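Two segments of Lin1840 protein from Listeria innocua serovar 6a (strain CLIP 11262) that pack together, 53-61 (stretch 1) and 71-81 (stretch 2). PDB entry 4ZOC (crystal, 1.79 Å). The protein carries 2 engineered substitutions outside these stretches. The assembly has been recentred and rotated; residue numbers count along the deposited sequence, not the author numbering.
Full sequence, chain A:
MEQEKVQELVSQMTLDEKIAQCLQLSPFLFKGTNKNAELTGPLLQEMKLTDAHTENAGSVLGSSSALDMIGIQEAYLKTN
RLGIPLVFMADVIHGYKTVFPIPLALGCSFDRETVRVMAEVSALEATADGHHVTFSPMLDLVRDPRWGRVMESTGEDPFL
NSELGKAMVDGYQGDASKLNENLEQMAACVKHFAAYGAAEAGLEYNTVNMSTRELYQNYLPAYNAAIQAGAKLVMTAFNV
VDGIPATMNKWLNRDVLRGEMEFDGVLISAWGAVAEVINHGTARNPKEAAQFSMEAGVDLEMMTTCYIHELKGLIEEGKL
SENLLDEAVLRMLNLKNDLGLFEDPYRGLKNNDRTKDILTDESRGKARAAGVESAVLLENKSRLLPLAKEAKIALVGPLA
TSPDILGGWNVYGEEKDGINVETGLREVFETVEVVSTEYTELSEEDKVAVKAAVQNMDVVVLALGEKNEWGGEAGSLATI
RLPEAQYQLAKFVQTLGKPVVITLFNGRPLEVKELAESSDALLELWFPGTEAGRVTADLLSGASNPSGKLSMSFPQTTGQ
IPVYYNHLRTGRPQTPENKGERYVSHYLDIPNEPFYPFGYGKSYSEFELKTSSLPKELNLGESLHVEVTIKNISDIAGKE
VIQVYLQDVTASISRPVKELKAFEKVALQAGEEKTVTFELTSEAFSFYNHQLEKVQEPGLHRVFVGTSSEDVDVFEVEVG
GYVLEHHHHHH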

# COMPACT_ATOMS: atom_id res chain seq x y z
N HIS A 53 -29.21 -33.61 6.10
CA HIS A 53 -27.93 -32.85 6.06
C HIS A 53 -27.26 -32.89 7.43
O HIS A 53 -26.09 -33.21 7.53
CB HIS A 53 -28.17 -31.38 5.67
CG HIS A 53 -28.72 -31.23 4.29
ND1 HIS A 53 -29.74 -30.36 4.00
CD2 HIS A 53 -28.39 -31.81 3.13
CE1 HIS A 53 -30.04 -30.44 2.71
NE2 HIS A 53 -29.22 -31.31 2.16
N THR A 54 -27.99 -32.58 8.49
CA THR A 54 -27.38 -32.45 9.79
C THR A 54 -26.92 -33.78 10.39
O THR A 54 -25.88 -33.84 11.04
CB THR A 54 -28.23 -31.59 10.74
OG1 THR A 54 -29.45 -32.25 11.07
CG2 THR A 54 -28.52 -30.25 10.11
N GLU A 55 -27.62 -34.86 10.09
CA GLU A 55 -27.25 -36.16 10.58
C GLU A 55 -26.07 -36.70 9.83
O GLU A 55 -25.51 -37.71 10.24
CB GLU A 55 -28.41 -37.12 10.44
CG GLU A 55 -29.59 -36.67 11.33
CD GLU A 55 -30.80 -37.53 11.19
OE1 GLU A 55 -31.72 -37.25 11.93
OE2 GLU A 55 -30.82 -38.46 10.33
N ASN A 56 -25.68 -36.04 8.73
CA ASN A 56 -24.49 -36.45 7.94
C ASN A 56 -23.37 -35.37 7.78
O ASN A 56 -22.37 -35.61 7.13
CB ASN A 56 -24.92 -36.95 6.57
CG ASN A 56 -25.77 -38.18 6.71
OD1 ASN A 56 -25.29 -39.25 7.10
ND2 ASN A 56 -27.02 -37.99 6.55
N ALA A 57 -23.54 -34.25 8.44
CA ALA A 57 -22.50 -33.20 8.44
C ALA A 57 -21.19 -33.65 8.99
O ALA A 57 -21.12 -34.50 9.88
CB ALA A 57 -23.02 -31.98 9.20
N GLY A 58 -20.09 -33.10 8.46
CA GLY A 58 -18.76 -33.60 8.84
C GLY A 58 -18.27 -33.03 10.13
O GLY A 58 -17.52 -33.69 10.89
N SER A 59 -18.68 -31.81 10.43
CA SER A 59 -18.03 -31.14 11.56
C SER A 59 -18.91 -30.09 12.23
O SER A 59 -19.75 -29.51 11.60
CB SER A 59 -16.68 -30.52 10.99
OG SER A 59 -16.00 -29.76 11.98
N VAL A 60 -18.63 -29.83 13.51
CA VAL A 60 -19.12 -28.76 14.29
C VAL A 60 -18.07 -27.71 14.51
O VAL A 60 -16.93 -28.06 14.79
CB VAL A 60 -19.49 -29.31 15.69
CG1 VAL A 60 -20.00 -28.20 16.58
CG2 VAL A 60 -20.56 -30.36 15.53
N LEU A 61 -18.42 -26.42 14.39
CA LEU A 61 -17.48 -25.42 14.96
C LEU A 61 -18.12 -24.57 16.03
O LEU A 61 -19.31 -24.21 15.96
CB LEU A 61 -16.82 -24.55 13.92
CG LEU A 61 -17.59 -23.28 13.55
CD1 LEU A 61 -16.69 -22.41 12.71
CD2 LEU A 61 -18.75 -23.80 12.76
N GLY A 71 -23.50 -34.14 24.05
CA GLY A 71 -24.91 -34.23 23.67
C GLY A 71 -25.04 -34.36 22.16
O GLY A 71 -25.79 -35.17 21.65
N ILE A 72 -24.28 -33.51 21.44
CA ILE A 72 -24.32 -33.49 20.01
C ILE A 72 -23.77 -34.76 19.42
O ILE A 72 -24.40 -35.30 18.50
CB ILE A 72 -23.58 -32.24 19.46
CG1 ILE A 72 -24.36 -30.96 19.74
CG2 ILE A 72 -23.33 -32.37 17.96
CD1 ILE A 72 -23.50 -29.70 19.53
N GLN A 73 -22.59 -35.19 19.89
CA GLN A 73 -21.94 -36.37 19.36
C GLN A 73 -22.83 -37.62 19.68
O GLN A 73 -23.00 -38.55 18.84
CB GLN A 73 -20.57 -36.53 19.98
CG GLN A 73 -19.69 -37.64 19.41
CD GLN A 73 -19.14 -37.25 18.03
OE1 GLN A 73 -19.90 -37.22 17.03
NE2 GLN A 73 -17.86 -36.97 17.96
N GLU A 74 -23.43 -37.65 20.86
CA GLU A 74 -24.26 -38.82 21.24
C GLU A 74 -25.48 -38.95 20.37
O GLU A 74 -25.76 -40.02 19.81
CB GLU A 74 -24.64 -38.75 22.77
CG GLU A 74 -25.16 -40.10 23.28
CD GLU A 74 -25.12 -40.24 24.78
OE1 GLU A 74 -25.15 -39.20 25.47
OE2 GLU A 74 -25.07 -41.42 25.26
N ALA A 75 -26.21 -37.85 20.17
CA ALA A 75 -27.35 -37.84 19.25
C ALA A 75 -26.93 -38.17 17.83
O ALA A 75 -27.55 -38.95 17.15
CB ALA A 75 -28.10 -36.52 19.32
N TYR A 76 -25.81 -37.61 17.38
CA TYR A 76 -25.41 -37.80 16.02
C TYR A 76 -25.10 -39.28 15.74
O TYR A 76 -25.49 -39.81 14.70
CB TYR A 76 -24.14 -36.98 15.76
CG TYR A 76 -23.69 -36.98 14.32
CD1 TYR A 76 -22.78 -37.89 13.86
CD2 TYR A 76 -24.09 -35.99 13.48
CE1 TYR A 76 -22.35 -37.89 12.54
CE2 TYR A 76 -23.60 -35.90 12.17
CZ TYR A 76 -22.72 -36.87 11.72
OH TYR A 76 -22.25 -36.81 10.42
N LEU A 77 -24.39 -39.95 16.67
CA LEU A 77 -24.02 -41.32 16.47
C LEU A 77 -25.20 -42.28 16.65
O LEU A 77 -25.14 -43.37 16.10
CB LEU A 77 -22.88 -41.74 17.40
CG LEU A 77 -21.48 -41.15 17.14
CD1 LEU A 77 -20.53 -41.46 18.24
CD2 LEU A 77 -20.92 -41.66 15.85
N LYS A 78 -26.24 -41.89 17.37
CA LYS A 78 -27.46 -42.72 17.40
C LYS A 78 -28.06 -42.85 15.99
O LYS A 78 -28.64 -43.90 15.67
CB LYS A 78 -28.54 -42.15 18.33
CG LYS A 78 -28.28 -42.33 19.80
CD LYS A 78 -29.41 -41.73 20.65
CE LYS A 78 -29.04 -41.66 22.13
NZ LYS A 78 -29.80 -42.64 22.96
N THR A 79 -27.95 -41.80 15.16
CA THR A 79 -28.61 -41.74 13.86
C THR A 79 -27.71 -41.86 12.63
O THR A 79 -28.20 -42.11 11.50
CB THR A 79 -29.46 -40.49 13.73
OG1 THR A 79 -28.67 -39.28 13.91
CG2 THR A 79 -30.61 -40.55 14.78
N ASN A 80 -26.40 -41.72 12.82
CA ASN A 80 -25.54 -41.78 11.70
C ASN A 80 -25.41 -43.22 11.17
O ASN A 80 -25.04 -44.12 11.93
CB ASN A 80 -24.15 -41.27 12.07
CG ASN A 80 -23.27 -41.13 10.87
OD1 ASN A 80 -22.44 -42.00 10.59
ND2 ASN A 80 -23.44 -40.04 10.15
N ARG A 81 -25.60 -43.42 9.88
CA ARG A 81 -25.72 -44.81 9.39
C ARG A 81 -24.43 -45.61 9.53
O ARG A 81 -24.45 -46.77 9.95
CB ARG A 81 -26.16 -44.84 7.95
CG ARG A 81 -26.35 -46.24 7.35
CD ARG A 81 -26.87 -46.07 5.93
NE ARG A 81 -25.86 -45.54 5.00
CZ ARG A 81 -24.99 -46.26 4.30
NH1 ARG A 81 -25.02 -47.58 4.41
NH2 ARG A 81 -24.11 -45.70 3.44
O HOH W 1 -26.62 -38.57 12.55
O HOH W 2 -22.59 -39.96 7.23
O HOH W 3 -26.49 -41.37 8.13

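This is a small, largely polar contact in which the end of a helix and the residue after it present side chains to the backbone carbonyls of a turn, with waters bridging the two stretches and a single apolar pairing at one end. Stretch 2 continues a helix that begins earlier in the chain and runs to Thr79, whereas stretch 1 leaves a helix, passes through a turn and enters a strand at Ser59. The two stretches come closest where Glu55 faces Tyr76, their CA atoms 6.0 Å apart, and they diverge toward the strand, where the CA atoms of Val60 and Ile72 stand 9.1 Å apart. About 340 Å² is buried, both sides summed, a modest area.

Tyr76 gives the contact its centre. Its CA-to-CB bond points sideways, but with chi1 at -174° (t) the ring reaches into the turn and its hydroxyl ends 2.6 Å from the backbone oxygen, Tyr76 OH to Ala57 O. The bond is weak despite the short distance, and the proton has another acceptor within reach. The carbonyl of Thr54 meets the ring at its edge, near the ring plane, with Thr54 O 3.3 Å from Tyr76 CE2. A tyrosine suits this position because its edge carries slightly positive C-H groups that tolerate a carbonyl oxygen, while its hydroxyl adds polar reach to a large, buried ring.

Asn80, the first residue after the helix to leave helical phi/psi, supplies the better-formed direct bond: Asn80 ND2 donates to Glu55 O at 3.1 Å, with an N-H...O angle of 158°. The amide is well suited to the task, since a side-chain N-H can satisfy a carbonyl that the turn leaves available. The backbone of Asn80 still belongs to the helical pattern, its N donating to Tyr76 O at 2.8 Å.

Glu55 O also accepts a hydrogen bond from water 1, at 2.7 Å from the water oxygen. The same water donates to Tyr76 O at 2.7 Å and accepts from Thr79 OG1 at 2.6 Å, so it ties the turn to the end of the helix. Thr79 has its CA-to-CB bond directed toward stretch 1, and its chi1 of 58° (p) leaves the hydroxyl able to serve this water; Thr79 OG1 also lies 3.8 Å from Glu55 CG, against the aliphatic part of the glutamate side chain.

Asn56 points its CA-to-CB bond away, yet the end of its side chain comes nearer, and Asn56 OD1 accepts from two waters. Water 2 lies 2.8 Å from Asn56 OD1 and 3.0 Å from Asn80 ND2, from which it accepts; water 3 lies 2.6 Å from Asn56 OD1 and accepts from Arg81 N at 2.8 Å. These bridges extend the contact just beyond the helix.

At the other end, the CA-to-CB bonds of Val60 and Ile72 each point toward the other stretch, and Val60 CG2 meets Ile72 CG2 at 4.2 Å. Both are buried, beta-branched and without polar groups, so their contact is one of van der Waals packing.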